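Local coordinates for isoprenyl transferase (Helicobacter pylori, PDB 2D2R), which catalyses the condensation of isopentenyl diphosphate with an allylic diphosphate to build the long-chain lipid carrier precursor undecaprenyl diphosphate, using magnesium, at residues D24-W29 against Y39-G44; V45-D50 against I216-F221; L63-F68 against F135-A140; M86-L91 against S115-D120. All blocks are in the same frame, centred on the assembly; numbering follows the deposited sequence.

Contact 1: D24-W29 against Y39-G44; sequences DGNGRW and YGHKKG
The short helix that begins at Asn26 comes closest to the helix through 39-44 at Gly40, where the CA atoms of Asn26 and Gly40 are 4.9 Å apart. Glycine suits this crossing: with no side chain at Gly40 and Gly44, the helix lets Asn26 O and the Asn26 amide come right up to its backbone. Asn26 lies against the helix, its CG anti to the carbonyl carbon (chi1 -80°). Its CB meets His41 CD2 at 3.6 Å, while ND2 rests 3.9 Å from Gly44 CA. Trp29, with CG anti to the backbone N, turns the benzene end of its indole to the same helix. Its edge atom CE3 reaches Gly40 CA at 3.7 Å, and CH2 touches both Tyr39 CE2 and the bent aliphatic chain of Lys43, whose CD is 3.7 Å from Trp29 CH2. The Trp29 and Tyr39 rings are nearly parallel, 22° between planes, but slid so far that they barely overlap. The packing brings together Asn26, Gly27, Trp29 and His41, which probably bind substrate. The contact follows strand 18-22; Asp24, a probable magnesium ligand in the loop leaving that strand, is hydrogen-bonded through its backbone to Trp218 in the loop between strand 210-213 and helix 223-236.

Contact 2: V45-D50 against I216-F221; sequences VKTLKD and ILWPDF
Thr47 projects from helix 37-56 into the turn at 218-221, and nearly the whole contact can be told by following it outward. Its CB stands 3.9 Å from Trp218 NE1, above the indole. There the side chain forks. OG1, anti to the carbonyl carbon (chi1 -51°), turns back along its own helix and makes a weak hydrogen bond to Lys43 O; across the contact its nearest atom is Trp218 O, 3.6 Å away and not hydrogen-bonded, with Pro219 CA just beyond. The methyl CG2, anti to the backbone N, goes the other way. It sits over one face of Trp218, 3.9 Å from the centroid of the six-membered ring and 17° off the normal, a CH-pi contact, and it also presses on the backbone, with Phe221 O at 3.2 Å. Threonine fits because one branch can be spent on the helix carbonyl while the other gives the aromatic face a compact methyl. Leu48 follows at the side, its CB 4.3 Å from Trp218 CZ2. Trp218 is fixed in turn by a hydrogen bond from NE1 to Gly44 O, so its buried polar atom is satisfied by the very helix it packs on. The 3-10 turn, closed by Phe221 N bonding to Trp218 O at 2.9 Å, leads from strand 210-213 into helix 223-236, against which Phe221 packs, while Leu48 and Val45 lean on Tyr90 of helix 80-100.

Contact 3: L63-F68 against F135-A140; sequences LTLYAF and FTQVLA
Thr64 and Val138 stand side by side on one face of two parallel strands, pointing the same way, with Thr64 OG1 3.5 Å from Val138 CB. Both are beta-branched, a shape suited to extended backbone; the buried Thr64 hydroxyl is hydrogen-bonded to His18 NE2. Farther along this face Ala140 offers only a methyl, which lies 3.8 Å from Tyr66 CD1. Its small size suits the place beside the Tyr66 ring, which stacks with Phe201 while its hydroxyl bonds to Tyr143 O. The other face carries Leu63, Gln137, Leu65 and Leu139. Leu139, CG anti to its carbonyl carbon, brings CD2 to within 3.9 Å of Leu65 CB, and Phe135 swings CZ to 3.9 Å from Leu63 CB. Beneath the side chains the strands run at 18° to each other, joined by the staggered bonds of a parallel pair: Leu63 and Leu65 each donate and accept, as in the straight bond of 2.7 Å from Val138 N to Leu63 O (171° at the hydrogen). The pair lies inside the six-stranded parallel sheet of the cis-prenyltransferase fold, second and third from the 104-108 end, flanked by 104-108 and 18-22, with helix 37-56 over the face of Leu65 and Gln137.

Contact 4: M86-L91 against S115-D120; sequences MLKKYL and SKELRD
Ser115 OG is held by one well-made bond: it accepts from Leu118 N at 3.0 Å, with 164° at the hydrogen. Ser115 is thus the N-cap of helix 116-129, and serine is well chosen there, since its short hydroxyl can fold back to take up an amide of the first turn that has no full helical partner. The same amide makes a weak second bond to Ser115 O. The capped amide belongs to Leu118, the residue whose side chain crosses to the neighbouring helix. With CG anti to the backbone N, Leu118 divides its methyls: CD2 crosses to Leu87 CD1 at 3.8 Å, while CD1 lies 3.9 Å from Lys88 CB and 4.3 Å from Leu91 CD1. Leucine's forked tip thereby reaches Leu87, Lys88 and Leu91, on adjoining turns of helix 80-100. The two helices follow the same general direction, at 27° with their segment axes 9.4 Å apart; helix 80-100 is the connection between the parallel strands 62-66 and 104-108, a beta-alpha-beta crossover, and helix 116-129 likewise leads from 104-108 to 136-140. On the more exposed side, Lys88, bent at its second and third torsions, brings NZ to Glu117 OE2 in a salt bridge modelled as very short, 2.5 Å, although the position of NZ is less certain. Glu117 bends at chi2 (61°) to meet it, and Lys92 brings a second positive charge close to Lys88.

Contacts 1 and 2, centred about 8 Å apart, share helix 37-56: its earlier turns take the 26-31 helix and later ones the 216-221 turn. The centre of contact 3, in the parallel sheet, is about 2 Å from the centre of the chain and about 14 Å from that of contact 2, which it touches through Leu48 against Leu65 and Gln137. Contact 4, on helices 80-100 and 116-129, is centred about 16 Å from the centre of contact 3, touching it where Phe68 packs on Leu87. Along the chain contact 1 closes first; contact 4 nests inside contact 3, and that inside contact 2. Helix 37-56 thus joins the presumed substrate-binding segment to the central sheet, and Tyr90 extends the packing to contact 4.

Contact 1: D24-W29 against Y39-G44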
# COMPACT_ATOMS: atom_id res chain seq x y z
N ASP A 24 16.02 -1.40 -2.67
CA ASP A 24 16.61 -2.00 -1.50
C ASP A 24 17.78 -2.97 -1.84
O ASP A 24 17.92 -3.42 -2.98
CB ASP A 24 15.49 -2.71 -0.73
CG ASP A 24 15.87 -3.03 0.70
OD1 ASP A 24 16.62 -2.23 1.31
OD2 ASP A 24 15.41 -4.09 1.21
N GLY A 25 18.61 -3.28 -0.84
CA GLY A 25 19.74 -4.19 -1.05
C GLY A 25 21.15 -3.59 -1.17
O GLY A 25 22.10 -4.33 -1.37
N ASN A 26 21.30 -2.28 -1.06
CA ASN A 26 22.61 -1.62 -1.19
C ASN A 26 23.67 -2.05 -0.19
O ASN A 26 24.65 -2.72 -0.53
CB ASN A 26 22.48 -0.11 -1.04
CG ASN A 26 22.01 0.57 -2.29
OD1 ASN A 26 21.87 1.80 -2.33
ND2 ASN A 26 21.77 -0.21 -3.35
N GLY A 27 23.49 -1.61 1.04
CA GLY A 27 24.45 -1.94 2.07
C GLY A 27 24.67 -3.43 2.15
O GLY A 27 25.76 -3.90 2.40
N ARG A 28 23.61 -4.18 1.91
CA ARG A 28 23.68 -5.61 1.98
C ARG A 28 24.53 -6.20 0.84
O ARG A 28 25.21 -7.21 1.02
CB ARG A 28 22.27 -6.15 1.94
CG ARG A 28 22.13 -7.54 2.41
CD ARG A 28 20.70 -7.93 2.33
NE ARG A 28 20.62 -9.38 2.29
CZ ARG A 28 19.77 -10.05 1.52
NH1 ARG A 28 18.92 -9.39 0.74
NH2 ARG A 28 19.78 -11.37 1.54
N TRP A 29 24.48 -5.57 -0.33
CA TRP A 29 25.23 -6.00 -1.52
C TRP A 29 26.71 -5.78 -1.26
O TRP A 29 27.57 -6.49 -1.79
CB TRP A 29 24.78 -5.18 -2.73
CG TRP A 29 25.68 -5.28 -3.91
CD1 TRP A 29 25.62 -6.19 -4.92
CD2 TRP A 29 26.76 -4.39 -4.23
NE1 TRP A 29 26.59 -5.93 -5.86
CE2 TRP A 29 27.31 -4.83 -5.47
CE3 TRP A 29 27.33 -3.28 -3.60
CZ2 TRP A 29 28.39 -4.19 -6.08
CZ3 TRP A 29 28.40 -2.63 -4.21
CH2 TRP A 29 28.92 -3.09 -5.45
N TYR A 39 30.57 1.94 -0.31
CA TYR A 39 30.76 1.32 -1.61
C TYR A 39 29.39 1.02 -2.20
O TYR A 39 29.06 1.46 -3.31
CB TYR A 39 31.56 0.02 -1.46
CG TYR A 39 32.08 -0.57 -2.76
CD1 TYR A 39 32.84 0.21 -3.64
CD2 TYR A 39 31.84 -1.90 -3.09
CE1 TYR A 39 33.35 -0.33 -4.82
CE2 TYR A 39 32.35 -2.46 -4.28
CZ TYR A 39 33.10 -1.67 -5.14
OH TYR A 39 33.61 -2.20 -6.31
N GLY A 40 28.59 0.30 -1.41
CA GLY A 40 27.25 -0.08 -1.82
C GLY A 40 26.36 1.02 -2.37
O GLY A 40 25.89 0.93 -3.50
N HIS A 41 26.13 2.06 -1.58
CA HIS A 41 25.25 3.13 -2.03
C HIS A 41 25.74 3.82 -3.30
O HIS A 41 24.97 4.10 -4.23
CB HIS A 41 25.05 4.18 -0.93
CG HIS A 41 24.40 3.63 0.31
ND1 HIS A 41 23.78 4.44 1.24
CD2 HIS A 41 24.36 2.38 0.83
CE1 HIS A 41 23.39 3.71 2.27
NE2 HIS A 41 23.73 2.46 2.05
N LYS A 42 27.04 4.09 -3.35
CA LYS A 42 27.62 4.76 -4.50
C LYS A 42 27.32 4.03 -5.81
O LYS A 42 27.06 4.66 -6.83
CB LYS A 42 29.12 4.93 -4.29
CG LYS A 42 29.45 5.91 -3.15
CD LYS A 42 28.69 7.22 -3.34
CE LYS A 42 28.91 7.83 -4.74
NZ LYS A 42 27.90 8.89 -5.11
N LYS A 43 27.34 2.70 -5.75
CA LYS A 43 27.02 1.85 -6.90
C LYS A 43 25.51 1.95 -7.11
O LYS A 43 25.03 2.00 -8.24
CB LYS A 43 27.36 0.39 -6.61
CG LYS A 43 27.56 -0.45 -7.85
CD LYS A 43 29.05 -0.53 -8.17
CE LYS A 43 29.69 0.85 -8.32
NZ LYS A 43 31.18 0.77 -8.45
N GLY A 44 24.77 1.97 -6.00
CA GLY A 44 23.33 2.09 -6.05
C GLY A 44 23.02 3.32 -6.86
O GLY A 44 22.08 3.35 -7.64

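Contact 2: V45-D50 against I216-F221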
# COMPACT_ATOMS: atom_id res chain seq x y z
N VAL A 45 23.84 4.36 -6.67
CA VAL A 45 23.67 5.59 -7.41
C VAL A 45 23.88 5.45 -8.93
O VAL A 45 23.28 6.19 -9.69
CB VAL A 45 24.63 6.69 -6.92
CG1 VAL A 45 24.72 7.82 -7.96
CG2 VAL A 45 24.14 7.26 -5.59
N LYS A 46 24.75 4.55 -9.39
CA LYS A 46 24.93 4.44 -10.85
C LYS A 46 23.70 3.73 -11.46
O LYS A 46 23.24 4.08 -12.57
CB LYS A 46 26.23 3.69 -11.20
CG LYS A 46 27.51 4.37 -10.71
CD LYS A 46 27.45 5.85 -10.91
CE LYS A 46 28.05 6.58 -9.70
NZ LYS A 46 27.83 8.06 -9.76
N THR A 47 23.19 2.74 -10.73
CA THR A 47 22.00 2.04 -11.20
C THR A 47 20.87 3.05 -11.32
O THR A 47 20.15 3.12 -12.31
CB THR A 47 21.54 1.01 -10.22
OG1 THR A 47 22.64 0.18 -9.87
CG2 THR A 47 20.45 0.13 -10.84
N LEU A 48 20.70 3.85 -10.29
CA LEU A 48 19.65 4.83 -10.36
C LEU A 48 19.83 5.60 -11.69
O LEU A 48 18.89 5.73 -12.48
CB LEU A 48 19.77 5.75 -9.15
CG LEU A 48 18.63 6.72 -8.89
CD1 LEU A 48 18.71 7.22 -7.47
CD2 LEU A 48 18.69 7.88 -9.84
N LYS A 49 21.05 6.08 -11.96
CA LYS A 49 21.27 6.86 -13.17
C LYS A 49 20.90 6.08 -14.41
O LYS A 49 20.13 6.56 -15.28
CB LYS A 49 22.73 7.35 -13.25
CG LYS A 49 22.99 8.28 -14.44
CD LYS A 49 24.22 9.17 -14.21
CE LYS A 49 25.51 8.35 -13.99
NZ LYS A 49 25.83 7.42 -15.16
N ASP A 50 21.39 4.84 -14.48
CA ASP A 50 21.11 4.00 -15.62
C ASP A 50 19.66 3.68 -15.77
O ASP A 50 19.10 3.78 -16.89
CB ASP A 50 21.89 2.71 -15.49
CG ASP A 50 23.33 2.87 -15.91
OD1 ASP A 50 23.82 4.02 -15.95
OD2 ASP A 50 23.97 1.84 -16.18
N ILE A 216 16.87 -9.74 -6.37
CA ILE A 216 18.05 -9.05 -6.90
C ILE A 216 18.31 -7.81 -6.07
O ILE A 216 17.39 -6.98 -5.84
CB ILE A 216 17.84 -8.65 -8.35
CG1 ILE A 216 17.51 -9.90 -9.18
CG2 ILE A 216 19.10 -7.92 -8.86
CD1 ILE A 216 17.01 -9.60 -10.57
N LEU A 217 19.54 -7.65 -5.60
CA LEU A 217 19.87 -6.47 -4.80
C LEU A 217 19.90 -5.27 -5.73
O LEU A 217 20.15 -5.45 -6.94
CB LEU A 217 21.21 -6.64 -4.11
CG LEU A 217 21.28 -7.80 -3.13
CD1 LEU A 217 22.60 -7.75 -2.36
CD2 LEU A 217 20.11 -7.73 -2.13
N TRP A 218 19.69 -4.06 -5.21
CA TRP A 218 19.65 -2.89 -6.08
C TRP A 218 20.93 -2.65 -6.92
O TRP A 218 20.84 -2.44 -8.14
CB TRP A 218 19.28 -1.62 -5.29
CG TRP A 218 19.20 -0.33 -6.14
CD1 TRP A 218 19.99 0.76 -6.02
CD2 TRP A 218 18.27 -0.03 -7.20
NE1 TRP A 218 19.63 1.73 -6.94
CE2 TRP A 218 18.58 1.27 -7.67
CE3 TRP A 218 17.20 -0.73 -7.79
CZ2 TRP A 218 17.86 1.89 -8.70
CZ3 TRP A 218 16.49 -0.11 -8.83
CH2 TRP A 218 16.82 1.18 -9.27
N PRO A 219 22.12 -2.66 -6.29
CA PRO A 219 23.35 -2.43 -7.07
C PRO A 219 23.58 -3.45 -8.19
O PRO A 219 24.42 -3.22 -9.05
CB PRO A 219 24.45 -2.48 -6.02
CG PRO A 219 23.76 -1.94 -4.79
CD PRO A 219 22.41 -2.68 -4.85
N ASP A 220 22.85 -4.56 -8.18
CA ASP A 220 22.99 -5.59 -9.22
C ASP A 220 21.87 -5.51 -10.25
O ASP A 220 21.86 -6.27 -11.23
CB ASP A 220 22.95 -7.00 -8.60
CG ASP A 220 24.16 -7.29 -7.76
OD1 ASP A 220 25.24 -6.76 -8.10
OD2 ASP A 220 24.05 -8.05 -6.77
N PHE A 221 20.93 -4.59 -10.03
CA PHE A 221 19.75 -4.43 -10.88
C PHE A 221 20.06 -3.77 -12.20
O PHE A 221 20.63 -2.70 -12.23
CB PHE A 221 18.68 -3.61 -10.14
CG PHE A 221 17.30 -3.75 -10.71
CD1 PHE A 221 16.65 -4.97 -10.67
CD2 PHE A 221 16.67 -2.68 -11.32
CE1 PHE A 221 15.39 -5.13 -11.23
CE2 PHE A 221 15.41 -2.82 -11.88
CZ PHE A 221 14.76 -4.09 -11.83

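Contact 3: L63-F68 against F135-A140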
# COMPACT_ATOMS: atom_id res chain seq x y z
N LEU A 63 8.96 8.20 -13.03
CA LEU A 63 9.70 7.19 -12.30
C LEU A 63 9.90 7.81 -10.93
O LEU A 63 10.45 8.92 -10.83
CB LEU A 63 11.07 6.96 -12.99
CG LEU A 63 12.01 5.96 -12.30
CD1 LEU A 63 11.37 4.55 -12.42
CD2 LEU A 63 13.44 5.97 -12.96
N THR A 64 9.45 7.13 -9.88
CA THR A 64 9.60 7.64 -8.54
C THR A 64 10.47 6.63 -7.78
O THR A 64 10.16 5.44 -7.77
CB THR A 64 8.25 7.78 -7.86
OG1 THR A 64 7.43 8.67 -8.60
CG2 THR A 64 8.43 8.33 -6.47
N LEU A 65 11.53 7.12 -7.12
CA LEU A 65 12.49 6.27 -6.42
C LEU A 65 12.53 6.59 -4.94
O LEU A 65 12.56 7.76 -4.52
CB LEU A 65 13.90 6.45 -7.06
CG LEU A 65 14.01 6.04 -8.54
CD1 LEU A 65 15.36 6.40 -9.09
CD2 LEU A 65 13.80 4.53 -8.70
N TYR A 66 12.49 5.55 -4.12
CA TYR A 66 12.46 5.80 -2.70
C TYR A 66 13.89 6.03 -2.23
O TYR A 66 14.59 5.10 -1.82
CB TYR A 66 11.78 4.63 -2.01
CG TYR A 66 11.33 4.87 -0.60
CD1 TYR A 66 11.35 6.13 -0.03
CD2 TYR A 66 10.87 3.81 0.16
CE1 TYR A 66 10.93 6.34 1.27
CE2 TYR A 66 10.45 3.99 1.46
CZ TYR A 66 10.47 5.26 2.02
OH TYR A 66 9.98 5.44 3.30
N ALA A 67 14.31 7.30 -2.32
CA ALA A 67 15.68 7.70 -1.95
C ALA A 67 15.95 7.40 -0.50
O ALA A 67 16.92 6.71 -0.19
CB ALA A 67 15.90 9.17 -2.21
N PHE A 68 15.08 7.92 0.36
CA PHE A 68 15.15 7.67 1.79
C PHE A 68 13.96 8.23 2.60
O PHE A 68 13.28 9.19 2.16
CB PHE A 68 16.50 8.18 2.34
CG PHE A 68 16.45 9.52 3.01
CD1 PHE A 68 16.02 9.64 4.34
CD2 PHE A 68 16.94 10.64 2.35
CE1 PHE A 68 16.10 10.88 5.02
CE2 PHE A 68 17.02 11.88 3.02
CZ PHE A 68 16.60 12.00 4.36
N PHE A 135 9.07 13.15 -19.64
CA PHE A 135 9.48 12.23 -18.57
C PHE A 135 9.87 12.98 -17.31
O PHE A 135 10.57 14.00 -17.38
CB PHE A 135 10.67 11.37 -19.05
CG PHE A 135 11.29 10.48 -17.99
CD1 PHE A 135 10.66 9.30 -17.58
CD2 PHE A 135 12.56 10.77 -17.48
CE1 PHE A 135 11.29 8.42 -16.67
CE2 PHE A 135 13.20 9.92 -16.57
CZ PHE A 135 12.56 8.73 -16.17
N THR A 136 9.43 12.45 -16.16
CA THR A 136 9.76 13.02 -14.86
C THR A 136 10.39 11.97 -13.94
O THR A 136 9.96 10.80 -13.91
CB THR A 136 8.53 13.55 -14.11
OG1 THR A 136 7.88 14.59 -14.84
CG2 THR A 136 8.96 14.07 -12.72
N GLN A 137 11.41 12.39 -13.20
CA GLN A 137 12.04 11.51 -12.23
C GLN A 137 11.73 12.19 -10.91
O GLN A 137 12.00 13.38 -10.75
CB GLN A 137 13.57 11.41 -12.39
CG GLN A 137 14.20 10.42 -11.39
CD GLN A 137 15.57 10.84 -10.87
OE1 GLN A 137 15.73 11.90 -10.24
NE2 GLN A 137 16.57 10.02 -11.15
N VAL A 138 11.13 11.43 -10.00
CA VAL A 138 10.77 11.93 -8.70
C VAL A 138 11.62 11.22 -7.66
O VAL A 138 11.75 9.99 -7.71
CB VAL A 138 9.26 11.65 -8.39
CG1 VAL A 138 8.86 12.34 -7.08
CG2 VAL A 138 8.38 12.10 -9.58
N LEU A 139 12.25 12.00 -6.76
CA LEU A 139 13.02 11.38 -5.69
C LEU A 139 12.30 11.64 -4.37
O LEU A 139 11.94 12.79 -4.02
CB LEU A 139 14.49 11.89 -5.59
CG LEU A 139 15.48 11.53 -6.74
CD1 LEU A 139 16.92 12.03 -6.36
CD2 LEU A 139 15.49 10.06 -7.02
N ALA A 140 12.06 10.55 -3.66
CA ALA A 140 11.42 10.60 -2.36
C ALA A 140 12.53 10.86 -1.36
O ALA A 140 13.38 10.01 -1.16
CB ALA A 140 10.75 9.26 -2.06

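Contact 4: M86-L91 against S115-D120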
# COMPACT_ATOMS: atom_id res chain seq x y z
N MET A 86 25.93 15.35 1.39
CA MET A 86 26.15 14.43 0.30
C MET A 86 25.00 14.48 -0.67
O MET A 86 25.19 14.31 -1.87
CB MET A 86 26.34 13.02 0.85
CG MET A 86 27.55 12.90 1.79
SD MET A 86 29.12 13.62 1.08
CE MET A 86 29.79 12.20 0.10
N LEU A 87 23.80 14.70 -0.17
CA LEU A 87 22.65 14.76 -1.07
C LEU A 87 22.82 15.90 -2.05
O LEU A 87 22.75 15.72 -3.27
CB LEU A 87 21.37 14.98 -0.28
CG LEU A 87 20.27 13.97 -0.59
CD1 LEU A 87 18.97 14.38 0.15
CD2 LEU A 87 20.06 13.90 -2.09
N LYS A 88 23.05 17.09 -1.50
CA LYS A 88 23.22 18.30 -2.30
C LYS A 88 24.37 18.15 -3.26
O LYS A 88 24.28 18.58 -4.40
CB LYS A 88 23.46 19.50 -1.38
CG LYS A 88 24.92 19.80 -1.05
CD LYS A 88 25.46 20.92 -1.95
CE LYS A 88 24.61 22.19 -1.81
NZ LYS A 88 25.24 23.38 -2.47
N LYS A 89 25.46 17.53 -2.81
CA LYS A 89 26.60 17.35 -3.68
C LYS A 89 26.05 16.54 -4.80
O LYS A 89 26.12 16.92 -5.97
CB LYS A 89 27.72 16.56 -2.99
CG LYS A 89 29.08 16.71 -3.68
CD LYS A 89 30.18 15.91 -3.00
CE LYS A 89 30.10 14.43 -3.41
NZ LYS A 89 30.27 14.24 -4.88
N TYR A 90 25.45 15.41 -4.41
CA TYR A 90 24.85 14.49 -5.34
C TYR A 90 24.00 15.19 -6.38
O TYR A 90 24.10 14.92 -7.57
CB TYR A 90 23.98 13.47 -4.61
CG TYR A 90 23.26 12.57 -5.57
CD1 TYR A 90 23.95 11.55 -6.24
CD2 TYR A 90 21.91 12.79 -5.91
CE1 TYR A 90 23.32 10.77 -7.23
CE2 TYR A 90 21.28 12.01 -6.89
CZ TYR A 90 22.00 11.01 -7.55
OH TYR A 90 21.44 10.29 -8.57
N LEU A 91 23.17 16.12 -5.94
CA LEU A 91 22.29 16.81 -6.87
C LEU A 91 23.00 17.85 -7.71
O LEU A 91 22.74 17.98 -8.90
CB LEU A 91 21.10 17.41 -6.12
CG LEU A 91 20.10 16.39 -5.52
CD1 LEU A 91 19.16 17.10 -4.55
CD2 LEU A 91 19.33 15.69 -6.62
N SER A 115 18.24 21.31 5.47
CA SER A 115 19.09 22.48 5.66
C SER A 115 18.69 23.41 4.52
O SER A 115 18.44 22.94 3.39
CB SER A 115 20.55 22.12 5.47
OG SER A 115 20.87 22.12 4.09
N LYS A 116 18.64 24.71 4.80
CA LYS A 116 18.27 25.71 3.79
C LYS A 116 19.07 25.50 2.51
O LYS A 116 18.56 25.70 1.41
CB LYS A 116 18.54 27.14 4.31
CG LYS A 116 17.61 27.56 5.42
CD LYS A 116 16.14 27.28 5.02
CE LYS A 116 15.14 27.59 6.15
NZ LYS A 116 15.35 26.75 7.37
N GLU A 117 20.31 25.07 2.66
CA GLU A 117 21.15 24.87 1.50
C GLU A 117 20.62 23.73 0.63
O GLU A 117 20.54 23.86 -0.60
CB GLU A 117 22.59 24.61 1.96
CG GLU A 117 23.57 24.24 0.85
CD GLU A 117 23.75 25.31 -0.22
OE1 GLU A 117 24.02 26.48 0.13
OE2 GLU A 117 23.63 24.98 -1.44
N LEU A 118 20.24 22.62 1.25
CA LEU A 118 19.73 21.49 0.49
C LEU A 118 18.38 21.84 -0.11
O LEU A 118 18.15 21.63 -1.30
CB LEU A 118 19.59 20.26 1.37
CG LEU A 118 18.94 19.06 0.68
CD1 LEU A 118 19.71 18.68 -0.59
CD2 LEU A 118 18.90 17.90 1.67
N ARG A 119 17.50 22.39 0.71
CA ARG A 119 16.16 22.78 0.26
C ARG A 119 16.31 23.78 -0.88
O ARG A 119 15.52 23.81 -1.83
CB ARG A 119 15.39 23.39 1.44
CG ARG A 119 13.91 23.52 1.23
CD ARG A 119 13.22 23.59 2.59
NE ARG A 119 14.08 24.26 3.57
CZ ARG A 119 13.90 24.20 4.88
NH1 ARG A 119 12.88 23.50 5.39
NH2 ARG A 119 14.76 24.81 5.68
N ASP A 120 17.37 24.55 -0.81
CA ASP A 120 17.69 25.55 -1.83
C ASP A 120 18.10 24.87 -3.15
O ASP A 120 17.61 25.22 -4.24
CB ASP A 120 18.82 26.47 -1.32
CG ASP A 120 18.89 27.77 -2.08
OD1 ASP A 120 19.32 27.75 -3.26
OD2 ASP A 120 18.51 28.81 -1.52